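PDB 2CYJ: uncharacterized protein from Pyrococcus horikoshii, which is of unknown function, a small member of the DUF498/DUF598 (Mth938-like) family from a hyperthermophilic archaeon. Local coordinates for residues V11-K16 and G28-R33. Residues are numbered along the deposited sequence; the frame is centred on the assembly and turned at random.
Sequences VKIDGK and GRIERR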
ATOM      1  N   VAL A  11       5.481  10.778  -4.373  1.00  4.09           N
ATOM      2  CA  VAL A  11       5.847  10.718  -2.965  1.00  3.51           C
ATOM      3  C   VAL A  11       7.363  10.597  -2.847  1.00  5.71           C
ATOM      4  O   VAL A  11       8.004   9.947  -3.675  1.00  6.26           O
ATOM      5  CB  VAL A  11       5.169   9.536  -2.225  1.00  5.10           C
ATOM      6  CG1 VAL A  11       3.651   9.706  -2.281  1.00  5.26           C
ATOM      7  CG2 VAL A  11       5.609   8.207  -2.817  1.00  6.12           C
ATOM      8  N   LYS A  12       7.938  11.266  -1.845  1.00  4.87           N
ATOM      9  CA  LYS A  12       9.381  11.221  -1.607  1.00  4.40           C
ATOM     10  C   LYS A  12       9.555  10.448  -0.308  1.00  4.43           C
ATOM     11  O   LYS A  12       9.113  10.896   0.752  1.00  5.34           O
ATOM     12  CB  LYS A  12       9.975  12.625  -1.467  1.00  5.53           C
ATOM     13  CG  LYS A  12      11.502  12.626  -1.367  1.00  7.94           C
ATOM     14  CD  LYS A  12      12.046  14.037  -1.231  1.00  8.68           C
ATOM     15  CE  LYS A  12      13.515  14.031  -0.841  1.00  9.85           C
ATOM     16  NZ  LYS A  12      14.023  15.436  -0.807  1.00 12.65           N
ATOM     17  N   ILE A  13      10.172   9.277  -0.408  1.00  4.20           N
ATOM     18  CA  ILE A  13      10.377   8.404   0.738  1.00  5.17           C
ATOM     19  C   ILE A  13      11.817   7.898   0.703  1.00  3.78           C
ATOM     20  O   ILE A  13      12.310   7.494  -0.355  1.00  3.94           O
ATOM     21  CB  ILE A  13       9.363   7.234   0.683  1.00  5.49           C
ATOM     22  CG1 ILE A  13       7.941   7.800   0.798  1.00  6.73           C
ATOM     23  CG2 ILE A  13       9.647   6.230   1.796  1.00  8.07           C
ATOM     24  CD1 ILE A  13       6.832   6.758   0.714  1.00  9.90           C
ATOM     25  N   ASP A  14      12.486   7.934   1.859  1.00  4.16           N
ATOM     26  CA  ASP A  14      13.888   7.526   1.969  1.00  4.58           C
ATOM     27  C   ASP A  14      14.736   8.379   1.029  1.00  5.38           C
ATOM     28  O   ASP A  14      15.796   7.949   0.550  1.00  7.39           O
ATOM     29  CB  ASP A  14      14.069   6.040   1.639  1.00  5.01           C
ATOM     30  CG  ASP A  14      13.574   5.130   2.740  1.00  4.64           C
ATOM     31  OD1 ASP A  14      13.768   3.898   2.615  1.00  6.54           O
ATOM     32  OD2 ASP A  14      12.994   5.630   3.729  1.00  5.49           O
ATOM     33  N   GLY A  15      14.243   9.585   0.762  1.00  5.36           N
ATOM     34  CA  GLY A  15      14.950  10.530  -0.090  1.00  6.39           C
ATOM     35  C   GLY A  15      14.792  10.336  -1.581  1.00  6.60           C
ATOM     36  O   GLY A  15      15.337  11.113  -2.376  1.00  9.22           O
ATOM     37  N   LYS A  16      14.040   9.313  -1.966  1.00  5.52           N
ATOM     38  CA  LYS A  16      13.828   9.005  -3.374  1.00  6.29           C
ATOM     39  C   LYS A  16      12.429   9.401  -3.828  1.00  5.02           C
ATOM     40  O   LYS A  16      11.473   9.267  -3.077  1.00  4.98           O
ATOM     41  CB  LYS A  16      14.048   7.510  -3.608  1.00  9.28           C
ATOM     42  CG  LYS A  16      15.490   7.062  -3.373  1.00 13.90           C
ATOM     43  CD  LYS A  16      15.658   5.547  -3.471  1.00 18.94           C
ATOM     44  CE  LYS A  16      14.954   4.833  -2.324  1.00 26.52           C
ATOM     45  NZ  LYS A  16      15.071   3.348  -2.419  1.00 32.83           N
ATOM     46  N   GLY A  28      11.236  -2.230   5.515  1.00  4.64           N
ATOM     47  CA  GLY A  28      11.582  -0.937   4.954  1.00  5.11           C
ATOM     48  C   GLY A  28      11.977  -1.046   3.492  1.00  5.23           C
ATOM     49  O   GLY A  28      12.245  -0.034   2.845  1.00  6.46           O
ATOM     50  N   ARG A  29      12.042  -2.267   2.966  1.00  6.49           N
ATOM     51  CA  ARG A  29      12.362  -2.447   1.553  1.00  6.55           C
ATOM     52  C   ARG A  29      11.191  -1.866   0.762  1.00  6.09           C
ATOM     53  O   ARG A  29      10.032  -2.003   1.161  1.00  6.04           O
ATOM     54  CB  ARG A  29      12.520  -3.928   1.222  1.00 10.28           C
ATOM     55  CG  ARG A  29      13.781  -4.537   1.797  1.00 18.96           C
ATOM     56  CD  ARG A  29      13.815  -6.036   1.598  1.00 21.50           C
ATOM     57  NE  ARG A  29      14.964  -6.616   2.281  1.00 30.56           N
ATOM     58  CZ  ARG A  29      15.142  -7.920   2.476  1.00 34.90           C
ATOM     59  NH1 ARG A  29      14.242  -8.788   2.036  1.00 40.79           N
ATOM     60  NH2 ARG A  29      16.219  -8.351   3.117  1.00 38.78           N
ATOM     61  N   ILE A  30      11.498  -1.210  -0.349  1.00  6.57           N
ATOM     62  CA  ILE A  30      10.469  -0.611  -1.192  1.00  7.91           C
ATOM     63  C   ILE A  30      10.519  -1.204  -2.594  1.00 10.89           C
ATOM     64  O   ILE A  30      11.597  -1.356  -3.175  1.00 11.72           O
ATOM     65  CB  ILE A  30      10.656   0.920  -1.309  1.00  7.05           C
ATOM     66  CG1 ILE A  30      10.603   1.566   0.078  1.00 10.32           C
ATOM     67  CG2 ILE A  30       9.573   1.509  -2.212  1.00 11.00           C
ATOM     68  CD1 ILE A  30      10.894   3.055   0.060  1.00 12.04           C
ATOM     69  N   GLU A  31       9.354  -1.556  -3.127  1.00  6.03           N
ATOM     70  CA  GLU A  31       9.254  -2.095  -4.481  1.00  6.89           C
ATOM     71  C   GLU A  31       8.107  -1.406  -5.200  1.00  8.09           C
ATOM     72  O   GLU A  31       7.219  -0.821  -4.574  1.00  5.95           O
ATOM     73  CB  GLU A  31       8.943  -3.591  -4.481  1.00  8.51           C
ATOM     74  CG  GLU A  31      10.051  -4.513  -4.033  1.00 15.18           C
ATOM     75  CD  GLU A  31       9.798  -5.931  -4.510  1.00 25.36           C
ATOM     76  OE1 GLU A  31       9.228  -6.084  -5.610  1.00 31.89           O
ATOM     77  OE2 GLU A  31      10.175  -6.889  -3.804  1.00 34.17           O
ATOM     78  N   ARG A  32       8.109  -1.487  -6.523  1.00  6.05           N
ATOM     79  CA  ARG A  32       7.026  -0.888  -7.276  1.00  6.56           C
ATOM     80  C   ARG A  32       5.781  -1.759  -7.081  1.00  5.75           C
ATOM     81  O   ARG A  32       5.875  -2.976  -6.888  1.00  7.30           O
ATOM     82  CB  ARG A  32       7.383  -0.810  -8.768  1.00  9.63           C
ATOM     83  CG  ARG A  32       7.520  -2.155  -9.457  1.00 12.72           C
ATOM     84  CD  ARG A  32       7.686  -1.991 -10.970  1.00 12.34           C
ATOM     85  NE  ARG A  32       6.454  -1.534 -11.604  1.00 11.41           N
ATOM     86  CZ  ARG A  32       5.453  -2.332 -11.971  1.00  7.20           C
ATOM     87  NH1 ARG A  32       5.524  -3.645 -11.780  1.00 10.16           N
ATOM     88  NH2 ARG A  32       4.368  -1.809 -12.522  1.00  8.87           N
ATOM     89  N   ARG A  33       4.615  -1.131  -7.095  1.00  4.36           N
ATOM     90  CA  ARG A  33       3.383  -1.881  -6.968  1.00  4.27           C
ATOM     91  C   ARG A  33       3.090  -2.523  -8.328  1.00  4.96           C
ATOM     92  O   ARG A  33       3.144  -1.843  -9.362  1.00  6.15           O
ATOM     93  CB  ARG A  33       2.222  -0.959  -6.584  1.00  4.82           C
ATOM     94  CG  ARG A  33       0.900  -1.692  -6.472  1.00  5.50           C
ATOM     95  CD  ARG A  33      -0.306  -0.772  -6.416  1.00  4.20           C
ATOM     96  NE  ARG A  33      -1.500  -1.573  -6.675  1.00  4.73           N
ATOM     97  CZ  ARG A  33      -2.652  -1.104  -7.137  1.00  5.40           C
ATOM     98  NH1 ARG A  33      -2.806   0.189  -7.395  1.00  5.83           N
ATOM     99  NH2 ARG A  33      -3.638  -1.949  -7.391  1.00  7.21           N
TER
HETATM  100  O   HOH W   1      12.665   2.242   4.200  1.00  8.15           O
HETATM  101  O   HOH W   2      13.475   1.445  -3.525  1.00 37.87           O
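Ile30 reaches across to Ile13 with the end of its longer branch: its CD1 lies 3.8 Å from Ile13 CG2, methyl against methyl, the two isoleucine side chains meeting at a slant. With CG1 anti to its carbonyl carbon (chi1 -59°) and CD1 extended beyond it (chi2 175°), Ile30 sends its methyl to a strand that is distant at the backbone, the CA atoms of Ile13 and Ile30 being 9.2 Å apart. The same methyl also borders a carboxylate, with Asp14 OD1 3.9 Å from Ile30 CD1. Phe18 touches both isoleucines, as does Ile22, and Ile3 and Ile24 pack on Ile13, which is buried while Ile30 stays partly exposed.

Polar links between the segments run through water. One water donates to both Asp14 OD1, at 2.5 Å, and Gly28 O, at 2.7 Å, bridging two acceptor oxygens, which are 4.2 Å apart (Asp14 OD1 to Gly28 O). The other carboxylate oxygen, Asp14 OD2, takes a hydrogen bond from Lys2 N, so each oxygen has its own partner. A second water accepts from Lys16 NZ at 2.7 Å and gives only a weak bond to Ile30 O.

Asp14 and Lys16 owe their placement to a tight hairpin, a type I' turn from Ile13 to Lys16 closed by paired backbone bonds: Ile13 N to Lys16 O and Lys16 N to Ile13 O. The contact thus joins two sheets, the hairpin of strands 10-13 and 16-18 in a three-stranded antiparallel sheet and the edge strand 30-32, one of the two outer strands of the five-stranded mixed sheet: a small apolar interface between sheets, fringed by bridging waters beside a two-residue beta-hairpin turn.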